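Local coordinates for protein post-proline cleaving enzyme (Rickettsia typhi, PDB 4HVT) that probably acts as a serine-type oligopeptidase, cleaving short peptides on the carboxyl side of proline residues, at residues 231-236 with 272-277; 197-202 with 243-248. One frame throughout, in Å; residues are numbered along the deposited sequence.

In the fold
Both contacts join the same two neighbouring four-stranded blades of the beta-propeller domain. Contact 1 sets edge strand 231-235 of one blade against strand 269-275 of the next, its centre about 28 Å from the centre of the chain. Contact 2 lies nearer, its centre about 21 Å from the centre of the chain, where strand 197-200 and the turn after it meet strand 242-247. Their centres are about 8 Å apart, and the apolar layers merge: Leu-274 CD2 lies 3.8 Å from Ile-199 CD1, and Phe-234 CD2 lies 3.9 Å from Val-243 CG2. The probable catalytic residues Ser-566, His-682 and Asp-649, with the charge-relay geometry of a serine hydrolase triad, belong to neither contact.

Contact 1 of 2, residues 231-236 with 272-277; sequences KKLFEV and YILDTK
Leu-233 and Leu-274 have the nearest CA atoms across the contact, yet these stay 9.6 Å apart, so strands 231-235 and 269-275 are joined through side chains rather than paired as strands of one sheet. A classic beta bulge, in which Leu-233 and Phe-234 both face Leu-218, breaks the usual alternation and turns these two consecutive side chains toward the second segment. The leucines cross at about a right angle, with the methyl Leu-233 CD1 4.0 Å from Leu-274 CD2; the branched apolar ends of leucine suit a layer packed between two sheets. Phe-234, its CG anti to the backbone N (chi1 -163°), swings its ring against Tyr-272. The rings meet obliquely, centroids 5.2 Å apart and planes at 57°, with Phe-234 CE1 over one face of the tyrosine and Phe-234 CZ 3.7 Å from Tyr-272 CE1. Leu-283 of strand 282-285 touches both rings.

The charged side chains take no part: on the other face of its strand Lys-232 NZ bonds Glu-235 OE1 at 3.1 Å, from above the carboxylate plane, and makes a second salt bridge to Glu-208. Beyond the other strand's end, Lys-277 NZ reaches the syn side of Asp-275 OD1 at 2.9 Å. Long lysine chains let each ammonium reach its own segment's carboxylate. Such face-to-face apolar packing of successive four-stranded antiparallel sheets is characteristic of neighbouring blades in a beta-propeller.

Contact 2 of 2, residues 197-202 with 243-248; sequences TIIFNL and VSAGKL
Ile-199 and Ala-245 form the apolar side of an interface between adjacent beta-propeller blades, whose other side is bridged by water. The touching parts run nearly antiparallel, 157° apart, and come closest at Asn-201 and Ser-244, with CA atoms 6.3 Å from each other. On the packed side Ile-199 CG2 sits 4.2 Å from Ala-245 CB. The beta-branched isoleucine presents a methyl close to its own backbone, and the small alanine lets the strands draw near. Next to them Asn-201 CB rests 3.7 Å from Val-243 O.

The looser side begins at the asparagine amide. With CG between the backbone N and the carbonyl carbon (chi1 55°), Asn-201 turns its amide toward two waters that link it to the other strand. Water 1 accepts from Asn-201 ND2 at 3.0 Å, while water 2 accepts from Ala-245 N, also at 3.0 Å, and gives a weak bond to Asn-201 OD1. The amide is also held by the backbone just before strand 190-192: OD1 accepts from Tyr-189 N and ND2 donates to Phe-187 O. Asparagine suits this place because one flat group offers both a donor and an acceptor. Asn-201 also centres an inverse gamma turn, closed by a weak bond from Leu-202 N to Phe-200 O, as its strand ends. On the far strand, water 1 donates to Val-243 O at 2.7 Å.

Contact 1 of 2, residues 231-236 with 272-277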
loop_
_atom_site.group_PDB
_atom_site.type_symbol
_atom_site.label_atom_id
_atom_site.label_comp_id
_atom_site.label_asym_id
_atom_site.label_seq_id
_atom_site.Cartn_x
_atom_site.Cartn_y
_atom_site.Cartn_z
ATOM N N LYS A 231 15.585 23.982 -13.764
ATOM C CA LYS A 231 15.526 23.592 -15.133
ATOM C C LYS A 231 14.674 22.364 -15.338
ATOM O O LYS A 231 14.939 21.315 -14.809
ATOM C CB LYS A 231 16.956 23.377 -15.669
ATOM C CG LYS A 231 17.839 24.617 -15.611
ATOM C CD LYS A 231 17.617 25.570 -16.785
ATOM C CE LYS A 231 18.585 26.778 -16.791
ATOM N NZ LYS A 231 20.019 26.421 -16.597
ATOM N N LYS A 232 13.672 22.491 -16.187
ATOM C CA LYS A 232 12.858 21.351 -16.590
ATOM C C LYS A 232 13.698 20.393 -17.432
ATOM O O LYS A 232 14.303 20.816 -18.438
ATOM C CB LYS A 232 11.618 21.782 -17.383
ATOM C CG LYS A 232 10.759 20.565 -17.717
ATOM C CD LYS A 232 9.439 20.910 -18.352
ATOM C CE LYS A 232 8.462 21.417 -17.397
ATOM N NZ LYS A 232 7.154 21.560 -18.152
ATOM N N LEU A 233 13.721 19.119 -17.061
ATOM C CA LEU A 233 14.461 18.119 -17.833
ATOM C C LEU A 233 13.615 17.167 -18.635
ATOM O O LEU A 233 14.133 16.523 -19.591
ATOM C CB LEU A 233 15.323 17.271 -16.913
ATOM C CG LEU A 233 16.426 18.022 -16.180
ATOM C CD1 LEU A 233 17.287 17.021 -15.464
ATOM C CD2 LEU A 233 17.278 18.910 -17.101
ATOM N N PHE A 234 12.345 16.999 -18.257
ATOM C CA PHE A 234 11.561 15.934 -18.858
ATOM C C PHE A 234 10.098 16.246 -18.623
ATOM O O PHE A 234 9.775 16.793 -17.584
ATOM C CB PHE A 234 11.922 14.550 -18.299
ATOM C CG PHE A 234 11.424 13.441 -19.170
ATOM C CD1 PHE A 234 11.924 13.288 -20.470
ATOM C CD2 PHE A 234 10.349 12.644 -18.763
ATOM C CE1 PHE A 234 11.404 12.300 -21.343
ATOM C CE2 PHE A 234 9.837 11.676 -19.592
ATOM C CZ PHE A 234 10.354 11.490 -20.880
ATOM N N GLU A 235 9.259 15.947 -19.629
ATOM C CA GLU A 235 7.812 16.103 -19.496
ATOM C C GLU A 235 7.114 14.967 -20.197
ATOM O O GLU A 235 7.558 14.520 -21.274
ATOM C CB GLU A 235 7.330 17.444 -20.042
ATOM C CG GLU A 235 5.845 17.672 -19.870
ATOM C CD GLU A 235 5.350 18.927 -20.607
ATOM O OE1 GLU A 235 6.019 19.969 -20.523
ATOM O OE2 GLU A 235 4.292 18.854 -21.258
ATOM N N VAL A 236 6.077 14.407 -19.576
ATOM C CA VAL A 236 5.281 13.390 -20.277
ATOM C C VAL A 236 3.963 13.964 -20.813
ATOM O O VAL A 236 3.418 14.953 -20.288
ATOM C CB VAL A 236 4.960 12.170 -19.363
ATOM C CG1 VAL A 236 6.218 11.429 -18.930
ATOM C CG2 VAL A 236 4.146 12.590 -18.171
ATOM N N TYR A 272 14.112 5.484 -18.855
ATOM C CA TYR A 272 15.341 6.074 -19.332
ATOM C C TYR A 272 16.435 6.082 -18.245
ATOM O O TYR A 272 16.163 6.081 -17.073
ATOM C CB TYR A 272 15.163 7.550 -19.729
ATOM C CG TYR A 272 14.019 7.792 -20.693
ATOM C CD1 TYR A 272 12.705 7.796 -20.268
ATOM C CD2 TYR A 272 14.301 8.064 -22.008
ATOM C CE1 TYR A 272 11.683 8.029 -21.174
ATOM C CE2 TYR A 272 13.276 8.282 -22.908
ATOM C CZ TYR A 272 11.980 8.242 -22.446
ATOM O OH TYR A 272 10.935 8.481 -23.365
ATOM N N ILE A 273 17.668 6.124 -18.707
ATOM C CA ILE A 273 18.758 6.470 -17.839
ATOM C C ILE A 273 19.127 7.903 -18.097
ATOM O O ILE A 273 19.438 8.261 -19.237
ATOM C CB ILE A 273 20.020 5.598 -18.086
ATOM C CG1 ILE A 273 19.683 4.117 -17.850
ATOM C CG2 ILE A 273 21.168 5.971 -17.139
ATOM C CD1 ILE A 273 20.846 3.211 -18.138
ATOM N N LEU A 274 19.132 8.705 -17.046
ATOM C CA LEU A 274 19.660 10.093 -17.089
ATOM C C LEU A 274 21.018 10.035 -16.406
ATOM O O LEU A 274 21.148 9.674 -15.211
ATOM C CB LEU A 274 18.775 11.065 -16.363
ATOM C CG LEU A 274 19.290 12.475 -16.229
ATOM C CD1 LEU A 274 19.211 13.262 -17.526
ATOM C CD2 LEU A 274 18.513 13.179 -15.168
ATOM N N ASP A 275 22.062 10.346 -17.164
ATOM C CA ASP A 275 23.411 10.299 -16.639
ATOM C C ASP A 275 23.817 11.750 -16.352
ATOM O O ASP A 275 23.743 12.609 -17.296
ATOM C CB ASP A 275 24.322 9.684 -17.708
ATOM C CG ASP A 275 25.588 9.155 -17.178
ATOM O OD1 ASP A 275 26.073 9.716 -16.193
ATOM O OD2 ASP A 275 26.172 8.238 -17.841
ATOM N N THR A 276 24.207 12.047 -15.113
ATOM C CA THR A 276 24.325 13.476 -14.687
ATOM C C THR A 276 25.759 14.004 -14.563
ATOM O O THR A 276 25.968 15.143 -14.162
ATOM C CB THR A 276 23.602 13.735 -13.355
ATOM O OG1 THR A 276 24.161 12.888 -12.362
ATOM C CG2 THR A 276 22.093 13.372 -13.391
ATOM N N LYS A 277 26.749 13.203 -14.935
ATOM C CA LYS A 277 28.136 13.546 -14.562
ATOM C C LYS A 277 28.931 14.171 -15.670
ATOM O O LYS A 277 30.071 14.604 -15.413
ATOM C CB LYS A 277 28.844 12.335 -13.923
ATOM C CG LYS A 277 28.842 11.076 -14.744
ATOM C CD LYS A 277 29.591 9.948 -14.031
ATOM C CE LYS A 277 29.502 8.635 -14.804
ATOM N NZ LYS A 277 28.047 8.189 -14.812
#

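Contact 2 of 2, residues 197-202 with 243-248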
loop_
_atom_site.group_PDB
_atom_site.type_symbol
_atom_site.label_atom_id
_atom_site.label_comp_id
_atom_site.label_asym_id
_atom_site.label_seq_id
_atom_site.Cartn_x
_atom_site.Cartn_y
_atom_site.Cartn_z
ATOM N N THR A 197 22.400 19.513 -5.340
ATOM C CA THR A 197 21.531 19.393 -6.489
ATOM C C THR A 197 20.534 18.279 -6.279
ATOM O O THR A 197 20.899 17.197 -5.774
ATOM C CB THR A 197 22.361 19.036 -7.738
ATOM O OG1 THR A 197 23.504 19.894 -7.813
ATOM C CG2 THR A 197 21.537 19.214 -8.996
ATOM N N ILE A 198 19.276 18.556 -6.550
ATOM C CA ILE A 198 18.244 17.505 -6.520
ATOM C C ILE A 198 17.475 17.447 -7.838
ATOM O O ILE A 198 17.458 18.415 -8.638
ATOM C CB ILE A 198 17.248 17.695 -5.313
ATOM C CG1 ILE A 198 16.419 18.979 -5.472
ATOM C CG2 ILE A 198 18.027 17.739 -3.999
ATOM C CD1 ILE A 198 15.216 19.134 -4.547
ATOM N N ILE A 199 16.831 16.316 -8.066
ATOM C CA ILE A 199 15.874 16.194 -9.145
ATOM C C ILE A 199 14.525 15.779 -8.540
ATOM O O ILE A 199 14.442 15.013 -7.596
ATOM C CB ILE A 199 16.394 15.192 -10.215
ATOM C CG1 ILE A 199 15.436 15.115 -11.383
ATOM C CG2 ILE A 199 16.622 13.790 -9.660
ATOM C CD1 ILE A 199 16.016 14.309 -12.526
ATOM N N PHE A 200 13.429 16.270 -9.085
ATOM C CA PHE A 200 12.117 15.921 -8.542
ATOM C C PHE A 200 10.992 16.192 -9.527
ATOM O O PHE A 200 11.161 16.987 -10.453
ATOM C CB PHE A 200 11.866 16.556 -7.169
ATOM C CG PHE A 200 11.755 18.047 -7.103
ATOM C CD1 PHE A 200 12.771 18.920 -7.531
ATOM C CD2 PHE A 200 10.655 18.622 -6.447
ATOM C CE1 PHE A 200 12.654 20.319 -7.415
ATOM C CE2 PHE A 200 10.576 20.000 -6.251
ATOM C CZ PHE A 200 11.531 20.856 -6.773
ATOM N N ASN A 201 9.845 15.543 -9.257
ATOM C CA ASN A 201 8.622 15.675 -10.039
ATOM C C ASN A 201 7.798 16.825 -9.458
ATOM O O ASN A 201 6.799 16.618 -8.767
ATOM C CB ASN A 201 7.877 14.334 -10.148
ATOM C CG ASN A 201 7.560 13.684 -8.813
ATOM O OD1 ASN A 201 8.365 13.732 -7.875
ATOM N ND2 ASN A 201 6.375 13.093 -8.731
ATOM N N LEU A 202 8.271 18.041 -9.773
ATOM C CA LEU A 202 7.780 19.331 -9.334
ATOM C C LEU A 202 6.610 19.850 -10.182
ATOM O O LEU A 202 6.703 19.927 -11.411
ATOM C CB LEU A 202 8.915 20.385 -9.398
ATOM C CG LEU A 202 8.531 21.847 -9.197
ATOM C CD1 LEU A 202 7.961 22.154 -7.854
ATOM C CD2 LEU A 202 9.753 22.727 -9.402
ATOM N N VAL A 243 5.246 10.598 -14.021
ATOM C CA VAL A 243 6.681 10.440 -14.233
ATOM C C VAL A 243 7.413 10.500 -12.901
ATOM O O VAL A 243 7.043 11.276 -12.017
ATOM C CB VAL A 243 7.244 11.476 -15.209
ATOM C CG1 VAL A 243 7.236 12.896 -14.666
ATOM C CG2 VAL A 243 8.670 11.117 -15.564
ATOM N N SER A 244 8.415 9.664 -12.749
ATOM C CA SER A 244 9.184 9.608 -11.488
ATOM C C SER A 244 10.675 9.561 -11.806
ATOM O O SER A 244 11.048 9.198 -12.890
ATOM C CB SER A 244 8.794 8.406 -10.633
ATOM O OG SER A 244 9.200 7.172 -11.213
ATOM N N ALA A 245 11.483 9.932 -10.818
ATOM C CA ALA A 245 12.944 9.823 -10.874
ATOM C C ALA A 245 13.372 9.128 -9.612
ATOM O O ALA A 245 12.736 9.235 -8.574
ATOM C CB ALA A 245 13.602 11.181 -10.963
ATOM N N GLY A 246 14.418 8.334 -9.719
ATOM C CA GLY A 246 15.022 7.670 -8.580
ATOM C C GLY A 246 16.413 7.228 -8.964
ATOM O O GLY A 246 16.815 7.378 -10.088
ATOM N N LYS A 247 17.187 6.684 -8.034
ATOM C CA LYS A 247 18.516 6.150 -8.403
ATOM C C LYS A 247 18.427 4.807 -9.109
ATOM O O LYS A 247 17.585 3.936 -8.732
ATOM C CB LYS A 247 19.361 5.979 -7.177
ATOM C CG LYS A 247 19.778 7.256 -6.474
ATOM C CD LYS A 247 20.937 7.921 -7.244
ATOM C CE LYS A 247 21.169 9.399 -6.918
ATOM N NZ LYS A 247 21.266 9.592 -5.433
ATOM N N LEU A 248 19.243 4.630 -10.151
ATOM C CA LEU A 248 19.322 3.345 -10.834
ATOM C C LEU A 248 20.024 2.237 -9.999
ATOM O O LEU A 248 19.568 1.091 -9.910
ATOM C CB LEU A 248 20.007 3.502 -12.184
ATOM C CG LEU A 248 20.180 2.286 -13.078
ATOM C CD1 LEU A 248 18.814 1.736 -13.480
ATOM C CD2 LEU A 248 20.967 2.609 -14.333
HETATM O O HOH W 1 4.726 12.399 -11.154
HETATM O O HOH W 2 9.991 11.159 -8.483
#